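Local atomic coordinates of catalase-3 (PDB entry 4AJ9), a protein that breaks hydrogen peroxide down to water and oxygen with a heme cofactor, and probably protects the cell from peroxide damage. Residues A274-D279 with A302-L307; V536-K541 with V589-A594. One frame throughout, in Å; residues are numbered along the deposited sequence. Where two conformers were deposited one is given.

Contact 1. Residues A274-D279 with A302-L307; sequences AVQLID and APLQVL
V275 and Q305 form an antiparallel hydrogen-bonded pair, joined by two backbone bonds. V275 N donates to Q305 O at 2.9 Å, and Q305 N donates back to V275 O. The donor V275 N lies above the plane of the Q305 carbonyl, 35° out of it. On the face of V275 and Q305, the V275 side chain crosses L307 at about a right angle, with V275 CG1 3.8 Å from L307 CD1. V275 CG1 is anti to the carbonyl carbon. V275 CG2, between the backbone N and the carbonyl carbon, lies 3.5 Å from Q305 O.

A274 pairs with V306 without hydrogen bonds, CA to CA 4.0 Å. Its methyl lies on the other face, in contact with L304 CB. The two strands are neighbours in the antiparallel sheet of the catalase beta-barrel. Strand 223-232 runs along the far edge of 270-278, where the H229 backbone bonds the A274 backbone. The short segments 274-278 and 305-307 meet at 131°, well short of straight antiparallel. Toward A302, past the V275-Q305 pair, a side chain and a water make the links instead of backbone pairs.

Q276 extends beyond CG and reaches A302. Q276 NE2 gives a short, nearly straight bond to A302 O, 2.6 Å with 170° at the hydrogen. The acceptor is in the amide plane and the donor in the carbonyl plane. NE2 also bonds L297 O, and OE1 takes a bond from H229 NE2, so both ends of the buried amide are gripped. An alanine here would probably leave A302 O without this donor and open a gap beside L304 CD2. Nearer Q305, a water accepts from L277 N and from Q305 NE2, the latter at 2.7 Å, and donates to P303 O.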
loop_
_atom_site.group_PDB
_atom_site.type_symbol
_atom_site.label_atom_id
_atom_site.label_comp_id
_atom_site.label_asym_id
_atom_site.label_seq_id
_atom_site.Cartn_x
_atom_site.Cartn_y
_atom_site.Cartn_z
ATOM N N ALA C 274 -33.553 -21.731 0.883
ATOM C CA ALA C 274 -33.966 -23.090 0.581
ATOM C C ALA C 274 -32.764 -23.861 0.073
ATOM O O ALA C 274 -31.795 -23.264 -0.411
ATOM C CB ALA C 274 -35.079 -23.089 -0.455
ATOM N N VAL C 275 -32.823 -25.182 0.189
ATOM C CA VAL C 275 -31.736 -26.036 -0.281
ATOM C C VAL C 275 -32.261 -27.197 -1.116
ATOM O O VAL C 275 -33.377 -27.684 -0.917
ATOM C CB VAL C 275 -30.938 -26.653 0.888
ATOM C CG1 VAL C 275 -30.108 -25.580 1.617
ATOM C CG2 VAL C 275 -31.875 -27.376 1.848
ATOM N N GLN C 276 -31.445 -27.637 -2.057
ATOM C CA GLN C 276 -31.644 -28.946 -2.648
ATOM C C GLN C 276 -30.630 -29.837 -1.955
ATOM O O GLN C 276 -29.500 -29.424 -1.745
ATOM C CB GLN C 276 -31.394 -28.897 -4.150
ATOM C CG GLN C 276 -32.452 -28.095 -4.903
ATOM C CD GLN C 276 -32.148 -27.979 -6.384
ATOM O OE1 GLN C 276 -31.258 -27.227 -6.789
ATOM N NE2 GLN C 276 -32.889 -28.720 -7.202
ATOM N N LEU C 277 -31.037 -31.042 -1.576
ATOM C CA LEU C 277 -30.145 -31.953 -0.877
ATOM C C LEU C 277 -29.943 -33.225 -1.703
ATOM O O LEU C 277 -30.908 -33.851 -2.130
ATOM C CB LEU C 277 -30.706 -32.272 0.516
ATOM C CG LEU C 277 -30.792 -31.044 1.432
ATOM C CD1 LEU C 277 -31.565 -31.303 2.728
ATOM C CD2 LEU C 277 -29.383 -30.544 1.736
ATOM N N ILE C 278 -28.687 -33.591 -1.953
ATOM C CA ILE C 278 -28.403 -34.766 -2.773
ATOM C C ILE C 278 -27.481 -35.753 -2.045
ATOM O O ILE C 278 -26.500 -35.353 -1.421
ATOM C CB ILE C 278 -27.787 -34.378 -4.147
ATOM C CG1 ILE C 278 -28.605 -33.273 -4.834
ATOM C CG2 ILE C 278 -27.710 -35.604 -5.070
ATOM C CD1 ILE C 278 -28.240 -31.859 -4.420
ATOM N N ASP C 279 -27.810 -37.040 -2.114
ATOM C CA ASP C 279 -26.936 -38.090 -1.580
ATOM C C ASP C 279 -25.548 -38.016 -2.215
ATOM O O ASP C 279 -25.420 -37.776 -3.413
ATOM C CB ASP C 279 -27.516 -39.473 -1.883
ATOM C CG ASP C 279 -28.818 -39.744 -1.143
ATOM O OD1 ASP C 279 -29.052 -39.118 -0.082
ATOM O OD2 ASP C 279 -29.588 -40.605 -1.624
ATOM N N ALA C 302 -35.006 -32.745 -7.474
ATOM C CA ALA C 302 -34.738 -32.450 -6.068
ATOM C C ALA C 302 -35.390 -31.120 -5.743
ATOM O O ALA C 302 -34.883 -30.060 -6.130
ATOM C CB ALA C 302 -33.242 -32.392 -5.809
ATOM N N PRO C 303 -36.537 -31.174 -5.057
ATOM C CA PRO C 303 -37.356 -29.997 -4.757
ATOM C C PRO C 303 -36.676 -29.099 -3.734
ATOM O O PRO C 303 -35.839 -29.576 -2.966
ATOM C CB PRO C 303 -38.620 -30.602 -4.150
ATOM C CG PRO C 303 -38.150 -31.873 -3.527
ATOM C CD PRO C 303 -37.087 -32.399 -4.455
ATOM N N LEU C 304 -37.035 -27.820 -3.727
ATOM C CA LEU C 304 -36.493 -26.883 -2.754
ATOM C C LEU C 304 -37.051 -27.178 -1.376
ATOM O O LEU C 304 -38.247 -27.416 -1.216
ATOM C CB LEU C 304 -36.832 -25.443 -3.150
ATOM C CG LEU C 304 -36.313 -25.017 -4.525
ATOM C CD1 LEU C 304 -36.883 -23.674 -4.945
ATOM C CD2 LEU C 304 -34.799 -24.985 -4.514
ATOM N N GLN C 305 -36.177 -27.167 -0.380
ATOM C CA GLN C 305 -36.604 -27.337 0.999
ATOM C C GLN C 305 -36.220 -26.084 1.764
ATOM O O GLN C 305 -35.032 -25.764 1.895
ATOM C CB GLN C 305 -35.964 -28.587 1.604
ATOM C CG GLN C 305 -36.161 -29.832 0.737
ATOM C CD GLN C 305 -35.600 -31.081 1.373
ATOM O OE1 GLN C 305 -35.928 -31.412 2.511
ATOM N NE2 GLN C 305 -34.736 -31.777 0.646
ATOM N N VAL C 306 -37.229 -25.358 2.234
ATOM C CA VAL C 306 -37.021 -24.078 2.908
ATOM C C VAL C 306 -36.460 -24.265 4.325
ATOM O O VAL C 306 -36.997 -25.032 5.122
ATOM C CB VAL C 306 -38.336 -23.252 2.951
ATOM C CG1 VAL C 306 -38.149 -21.960 3.740
ATOM C CG2 VAL C 306 -38.833 -22.957 1.537
ATOM N N LEU C 307 -35.370 -23.567 4.632
ATOM C CA LEU C 307 -34.733 -23.692 5.939
ATOM C C LEU C 307 -35.037 -22.504 6.843
ATOM O O LEU C 307 -34.997 -22.615 8.072
ATOM C CB LEU C 307 -33.202 -23.841 5.790
ATOM C CG LEU C 307 -32.656 -25.062 5.043
ATOM C CD1 LEU C 307 -31.135 -25.175 5.212
ATOM C CD2 LEU C 307 -33.328 -26.342 5.518
HETATM O O HOH W 1 -33.947 -31.453 -1.932
#

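Contact 2. Residues V536-K541 with V589-A594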
loop_
_atom_site.group_PDB
_atom_site.type_symbol
_atom_site.label_atom_id
_atom_site.label_comp_id
_atom_site.label_asym_id
_atom_site.label_seq_id
_atom_site.Cartn_x
_atom_site.Cartn_y
_atom_site.Cartn_z
ATOM N N VAL C 536 -48.395 9.612 -11.407
ATOM C CA VAL C 536 -49.653 10.240 -11.789
ATOM C C VAL C 536 -49.363 11.532 -12.547
ATOM O O VAL C 536 -48.833 12.484 -11.975
ATOM C CB VAL C 536 -50.500 10.549 -10.561
ATOM C CG1 VAL C 536 -51.803 11.219 -10.979
ATOM C CG2 VAL C 536 -50.768 9.278 -9.776
ATOM N N LEU C 537 -49.687 11.542 -13.837
ATOM C CA LEU C 537 -49.483 12.710 -14.686
ATOM C C LEU C 537 -50.627 13.709 -14.513
ATOM O O LEU C 537 -51.768 13.424 -14.885
ATOM C CB LEU C 537 -49.392 12.283 -16.151
ATOM C CG LEU C 537 -48.454 11.101 -16.406
ATOM C CD1 LEU C 537 -48.173 10.916 -17.894
ATOM C CD2 LEU C 537 -47.158 11.322 -15.639
ATOM N N SER C 538 -50.318 14.877 -13.956
ATOM C CA SER C 538 -51.326 15.904 -13.691
ATOM C C SER C 538 -50.956 17.260 -14.292
ATOM O O SER C 538 -50.099 17.355 -15.175
ATOM C CB SER C 538 -51.560 16.042 -12.179
ATOM O OG SER C 538 -52.714 16.827 -11.895
ATOM N N THR C 539 -51.603 18.313 -13.802
ATOM C CA THR C 539 -51.348 19.656 -14.304
ATOM C C THR C 539 -51.692 20.681 -13.238
ATOM O O THR C 539 -52.537 20.421 -12.383
ATOM C CB THR C 539 -52.130 19.937 -15.612
ATOM O OG1 THR C 539 -51.911 21.291 -16.030
ATOM C CG2 THR C 539 -53.631 19.698 -15.419
ATOM N N THR C 540 -51.028 21.838 -13.273
ATOM C CA THR C 540 -51.280 22.880 -12.281
ATOM C C THR C 540 -52.548 23.672 -12.599
ATOM O O THR C 540 -53.078 24.380 -11.744
ATOM C CB THR C 540 -50.077 23.843 -12.123
ATOM O OG1 THR C 540 -49.771 24.451 -13.383
ATOM C CG2 THR C 540 -48.854 23.079 -11.631
ATOM N N LYS C 541 -53.035 23.528 -13.828
ATOM C CA LYS C 541 -54.220 24.249 -14.278
ATOM C C LYS C 541 -55.478 23.443 -13.994
ATOM O O LYS C 541 -55.478 22.218 -14.122
ATOM C CB LYS C 541 -54.135 24.527 -15.776
ATOM C CG LYS C 541 -52.796 25.056 -16.255
ATOM C CD LYS C 541 -52.350 26.279 -15.481
ATOM C CE LYS C 541 -51.384 27.110 -16.311
ATOM N NZ LYS C 541 -50.714 26.290 -17.362
ATOM N N VAL C 589 -50.427 6.810 -14.739
ATOM C CA VAL C 589 -51.839 7.167 -14.789
ATOM C C VAL C 589 -52.045 8.660 -15.019
ATOM O O VAL C 589 -51.514 9.492 -14.285
ATOM C CB VAL C 589 -52.584 6.730 -13.511
ATOM C CG1 VAL C 589 -52.654 5.214 -13.432
ATOM C CG2 VAL C 589 -51.904 7.298 -12.278
ATOM N N VAL C 590 -52.817 8.991 -16.049
ATOM C CA VAL C 590 -53.122 10.381 -16.343
ATOM C C VAL C 590 -54.328 10.790 -15.506
ATOM O O VAL C 590 -55.383 10.158 -15.579
ATOM C CB VAL C 590 -53.379 10.597 -17.832
ATOM C CG1 VAL C 590 -53.370 12.088 -18.162
ATOM C CG2 VAL C 590 -52.314 9.881 -18.638
ATOM N N ALA C 591 -54.152 11.820 -14.682
ATOM C CA ALA C 591 -55.235 12.319 -13.841
ATOM C C ALA C 591 -56.187 13.150 -14.684
ATOM O O ALA C 591 -55.765 13.812 -15.629
ATOM C CB ALA C 591 -54.687 13.150 -12.673
ATOM N N GLU C 592 -57.473 13.109 -14.349
ATOM C CA GLU C 592 -58.465 13.839 -15.135
ATOM C C GLU C 592 -58.080 15.302 -15.275
ATOM O O GLU C 592 -57.742 15.956 -14.290
ATOM C CB GLU C 592 -59.854 13.719 -14.519
ATOM C CG GLU C 592 -60.939 14.317 -15.395
ATOM C CD GLU C 592 -62.328 13.906 -14.963
ATOM O OE1 GLU C 592 -62.571 13.827 -13.739
ATOM O OE2 GLU C 592 -63.169 13.648 -15.853
ATOM N N GLY C 593 -58.120 15.804 -16.506
ATOM C CA GLY C 593 -57.795 17.192 -16.777
ATOM C C GLY C 593 -56.402 17.353 -17.352
ATOM O O GLY C 593 -56.106 18.336 -18.031
ATOM N N ALA C 594 -55.539 16.381 -17.084
ATOM C CA ALA C 594 -54.156 16.467 -17.533
ATOM C C ALA C 594 -54.032 16.259 -19.039
ATOM O O ALA C 594 -52.965 16.464 -19.605
ATOM C CB ALA C 594 -53.290 15.462 -16.781
#
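V536 holds CG1 anti to its backbone N (chi1 179°), and this methyl reaches A591 CB at 3.9 Å. T539 has OG1 anti to its N (chi1 177°), which leaves CG2 between N and the carbonyl carbon, close to G593 O and A594 CA.

The segments hold the C-terminal ends of two adjacent central strands, 533-537 and 587-590, and the loops that follow. The strands belong to the parallel sheet of the C-terminal domain, whose strand order is 3-2-1-4-5-6. This sheet is consistent with the class I glutamine amidotransferase-like fold expected for the family. The chain order reverses between 533-537 and 587-590, as at the switch point of a doubly wound sheet. Helix 544-557 covers the face of V536, with L551 against it.

L537 makes both bonds across the contact. L537 N donates to V589 O at 2.8 Å, and L537 O accepts from A591 N at 2.9 Å. Past V590 the second segment leaves the sheet in a type II turn, A591 to A594, closed by A594 N to A591 O at 3.0 Å. G593 has a positive phi of 102°, where a CB would jam against the carbonyl O of E592. T539 OG1 is bonded to E567 and R596, and S538 OG to S544. The turn brings the A594 methyl back beside the end of the first strand, with A594 CB 3.2 Å from L537 O.

Overall arrangement
Contact 1 and contact 2 belong to different parts of one chain and follow each other in series. Contact 1 joins two strands of the heme-bearing catalase barrel. Contact 2 joins two parallel strands of the C-terminal domain. Their centres are 50 Å apart and their nearest atoms about 34 Å, so they do not touch. Neither lies at the annotated sites, the predicted active-site residues H65 and N138 and the probable axial iron ligand Y352. Contact 1 is on the heme-binding part of the chain, but the Q276 side chain is still about 14 Å from a bound heme. No other subunit of the tetramer touches either contact.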